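Local structure of N-acetylmuramoyl-L-alanine amidase AmiD (Escherichia coli, 3D2Y) at residues R192-V198 / A243-Q248. The protein is a zinc-dependent, outer-membrane lipoprotein amidase that cleaves the bond between N-acetylmuramoyl residues and L-amino acids in cell-wall glycopeptides. Coordinates in Å, arbitrary orientation, origin at the centre of the assembly. Numbering follows the deposited sequence.
Sequences RAPHTPV and ADAETQ
A helix's first turn leaves amides without intrahelical acceptors; for helix 245-258 an N-cap and a distant loop supply them. D244, the N-cap residue (chi1 p), accepts through OD1 from T247 N (3.0 Å) and T247 OG1 (2.6 Å). Loop 192-198, with a type I turn from A193 to T196 closed by T196 N and T196 OG1 (chi1 m) donating to A193 O (3.0 and 2.8 Å), offers carbonyls: P194 O takes E246 N (2.8 Å) and T196 O takes A245 N weakly (2.8 Å). V198 N returns a bond to A243 O (3.0 Å), leaving P197 and D244 in a single bridge. H195 ND1 (chi1 m) donates a hydrogen bond to D244 OD2 (3.2 Å); R235 salt-bridges D244 and extended E246. R192 (m, t, m) lays its guanidinium face over A245 CB; its NH1 donates to Q248 OE1 (t, t; 2.8 Å). V198 (chi1 145°), CA-CB toward the helix, packs CG2 on A245 CB (4.3 Å) and CG1 on A243 CB (4.4 Å). Away from the zinc site, the loop's carbonyls thus supplement a classic Asp N-cap.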
ATOM      1  N   ARG A 192     -11.517 -26.775  -5.695  1.00 27.28           N
ATOM      2  CA  ARG A 192     -10.742 -27.100  -4.508  1.00 24.96           C
ATOM      3  C   ARG A 192     -11.382 -26.478  -3.279  1.00 23.18           C
ATOM      4  O   ARG A 192     -12.070 -25.451  -3.392  1.00 25.00           O
ATOM      5  CB  ARG A 192      -9.290 -26.654  -4.690  1.00 23.41           C
ATOM      6  CG  ARG A 192      -8.495 -27.553  -5.614  1.00 21.81           C
ATOM      7  CD  ARG A 192      -7.223 -26.886  -6.071  1.00 20.10           C
ATOM      8  NE  ARG A 192      -7.508 -25.586  -6.678  1.00 16.35           N
ATOM      9  CZ  ARG A 192      -6.590 -24.696  -7.013  1.00 12.83           C
ATOM     10  NH1 ARG A 192      -5.307 -24.952  -6.827  1.00 10.31           N
ATOM     11  NH2 ARG A 192      -6.963 -23.551  -7.558  1.00 17.00           N
ATOM     12  N   ALA A 193     -11.207 -27.122  -2.116  1.00 21.08           N
ATOM     13  CA  ALA A 193     -11.485 -26.477  -0.836  1.00 16.45           C
ATOM     14  C   ALA A 193     -10.493 -25.298  -0.681  1.00 15.84           C
ATOM     15  O   ALA A 193      -9.335 -25.401  -1.125  1.00 14.73           O
ATOM     16  CB  ALA A 193     -11.318 -27.445   0.315  1.00 12.07           C
ATOM     17  N   PRO A 194     -10.930 -24.184  -0.050  1.00 15.74           N
ATOM     18  CA  PRO A 194     -10.036 -23.021   0.009  1.00 14.16           C
ATOM     19  C   PRO A 194      -8.613 -23.325   0.531  1.00 11.77           C
ATOM     20  O   PRO A 194      -7.625 -22.812  -0.023  1.00 10.32           O
ATOM     21  CB  PRO A 194     -10.775 -22.052   0.950  1.00 15.24           C
ATOM     22  CG  PRO A 194     -12.212 -22.436   0.842  1.00 17.44           C
ATOM     23  CD  PRO A 194     -12.216 -23.928   0.634  1.00 15.55           C
ATOM     24  N   HIS A 195      -8.525 -24.135   1.584  1.00 13.92           N
ATOM     25  CA  HIS A 195      -7.243 -24.463   2.218  1.00 13.18           C
ATOM     26  C   HIS A 195      -6.505 -25.685   1.633  1.00 12.90           C
ATOM     27  O   HIS A 195      -5.562 -26.182   2.246  1.00 11.64           O
ATOM     28  CB  HIS A 195      -7.411 -24.628   3.730  1.00 12.90           C
ATOM     29  CG  HIS A 195      -8.011 -23.437   4.412  1.00 12.36           C
ATOM     30  ND1 HIS A 195      -7.768 -22.139   4.012  1.00 12.53           N
ATOM     31  CD2 HIS A 195      -8.845 -23.352   5.475  1.00 15.19           C
ATOM     32  CE1 HIS A 195      -8.429 -21.306   4.800  1.00 12.78           C
ATOM     33  NE2 HIS A 195      -9.092 -22.017   5.693  1.00 15.48           N
ATOM     34  N   THR A 196      -6.923 -26.160   0.459  1.00 15.81           N
ATOM     35  CA  THR A 196      -6.194 -27.217  -0.241  1.00 17.88           C
ATOM     36  C   THR A 196      -4.767 -26.708  -0.510  1.00 18.30           C
ATOM     37  O   THR A 196      -4.617 -25.645  -1.109  1.00 15.65           O
ATOM     38  CB  THR A 196      -6.887 -27.587  -1.583  1.00 18.69           C
ATOM     39  OG1 THR A 196      -8.236 -28.008  -1.335  1.00 22.48           O
ATOM     40  CG2 THR A 196      -6.125 -28.699  -2.326  1.00 17.49           C
ATOM     41  N   PRO A 197      -3.730 -27.452  -0.054  1.00 19.71           N
ATOM     42  CA  PRO A 197      -2.319 -27.076  -0.265  1.00 19.52           C
ATOM     43  C   PRO A 197      -1.950 -26.986  -1.738  1.00 18.41           C
ATOM     44  O   PRO A 197      -2.273 -27.887  -2.518  1.00 19.85           O
ATOM     45  CB  PRO A 197      -1.543 -28.223   0.391  1.00 21.65           C
ATOM     46  CG  PRO A 197      -2.484 -28.796   1.388  1.00 23.25           C
ATOM     47  CD  PRO A 197      -3.835 -28.709   0.716  1.00 21.73           C
ATOM     48  N   VAL A 198      -1.284 -25.890  -2.111  1.00 13.39           N
ATOM     49  CA  VAL A 198      -0.852 -25.643  -3.474  1.00 11.92           C
ATOM     50  C   VAL A 198       0.676 -25.551  -3.520  1.00 12.18           C
ATOM     51  O   VAL A 198       1.320 -25.272  -2.519  1.00 12.06           O
ATOM     52  CB  VAL A 198      -1.546 -24.349  -4.009  1.00 15.58           C
ATOM     53  CG1 VAL A 198      -0.656 -23.543  -4.945  1.00 19.52           C
ATOM     54  CG2 VAL A 198      -2.872 -24.689  -4.654  1.00 11.87           C
ATOM     55  N   ALA A 243       0.936 -21.746   1.125  1.00 10.38           N
ATOM     56  CA  ALA A 243       0.277 -21.662  -0.153  1.00 12.88           C
ATOM     57  C   ALA A 243      -0.930 -22.575  -0.186  1.00 13.88           C
ATOM     58  O   ALA A 243      -0.799 -23.796   0.014  1.00 13.90           O
ATOM     59  CB  ALA A 243       1.248 -22.033  -1.251  1.00 11.21           C
ATOM     60  N   ASP A 244      -2.106 -21.997  -0.420  1.00  8.67           N
ATOM     61  CA  ASP A 244      -3.316 -22.822  -0.590  1.00 10.78           C
ATOM     62  C   ASP A 244      -4.111 -22.373  -1.810  1.00 10.99           C
ATOM     63  O   ASP A 244      -3.724 -21.424  -2.500  1.00 14.96           O
ATOM     64  CB  ASP A 244      -4.182 -22.871   0.701  1.00  7.46           C
ATOM     65  CG  ASP A 244      -4.703 -21.499   1.157  1.00 12.43           C
ATOM     66  OD1 ASP A 244      -4.662 -20.501   0.407  1.00  9.87           O
ATOM     67  OD2 ASP A 244      -5.197 -21.426   2.320  1.00 11.51           O
ATOM     68  N   ALA A 245      -5.213 -23.057  -2.072  1.00 12.03           N
ATOM     69  CA  ALA A 245      -5.975 -22.879  -3.307  1.00 13.20           C
ATOM     70  C   ALA A 245      -6.670 -21.523  -3.328  1.00 12.58           C
ATOM     71  O   ALA A 245      -6.740 -20.891  -4.382  1.00 11.68           O
ATOM     72  CB  ALA A 245      -6.986 -23.999  -3.484  1.00 14.98           C
ATOM     73  N   GLU A 246      -7.167 -21.084  -2.175  1.00  7.36           N
ATOM     74  CA  GLU A 246      -7.843 -19.781  -2.082  1.00  9.61           C
ATOM     75  C   GLU A 246      -6.880 -18.615  -2.363  1.00 11.41           C
ATOM     76  O   GLU A 246      -7.189 -17.691  -3.167  1.00  9.35           O
ATOM     77  CB  GLU A 246      -8.502 -19.598  -0.710  1.00 13.62           C
ATOM     78  CG  GLU A 246      -9.186 -18.235  -0.556  1.00 11.69           C
ATOM     79  CD  GLU A 246      -9.931 -18.087   0.759  1.00 12.39           C
ATOM     80  OE1 GLU A 246     -10.874 -17.278   0.808  1.00 14.30           O
ATOM     81  OE2 GLU A 246      -9.585 -18.784   1.726  1.00 11.26           O
ATOM     82  N   THR A 247      -5.710 -18.665  -1.709  1.00 10.57           N
ATOM     83  CA  THR A 247      -4.642 -17.698  -1.929  1.00  6.69           C
ATOM     84  C   THR A 247      -4.221 -17.610  -3.422  1.00  9.35           C
ATOM     85  O   THR A 247      -4.153 -16.504  -3.990  1.00 11.46           O
ATOM     86  CB  THR A 247      -3.391 -17.982  -1.043  1.00  8.64           C
ATOM     87  OG1 THR A 247      -3.776 -18.017   0.328  1.00  8.23           O
ATOM     88  CG2 THR A 247      -2.381 -16.889  -1.185  1.00  4.96           C
ATOM     89  N   GLN A 248      -3.953 -18.765  -4.035  1.00 12.17           N
ATOM     90  CA  GLN A 248      -3.657 -18.840  -5.440  1.00  9.84           C
ATOM     91  C   GLN A 248      -4.784 -18.253  -6.317  1.00 11.14           C
ATOM     92  O   GLN A 248      -4.506 -17.497  -7.248  1.00 13.28           O
ATOM     93  CB  GLN A 248      -3.378 -20.291  -5.851  1.00 13.30           C
ATOM     94  CG  GLN A 248      -3.125 -20.433  -7.330  1.00 13.23           C
ATOM     95  CD  GLN A 248      -2.932 -21.861  -7.802  1.00 19.06           C
ATOM     96  OE1 GLN A 248      -3.671 -22.773  -7.421  1.00 18.65           O
ATOM     97  NE2 GLN A 248      -1.941 -22.051  -8.678  1.00 22.61           N
TER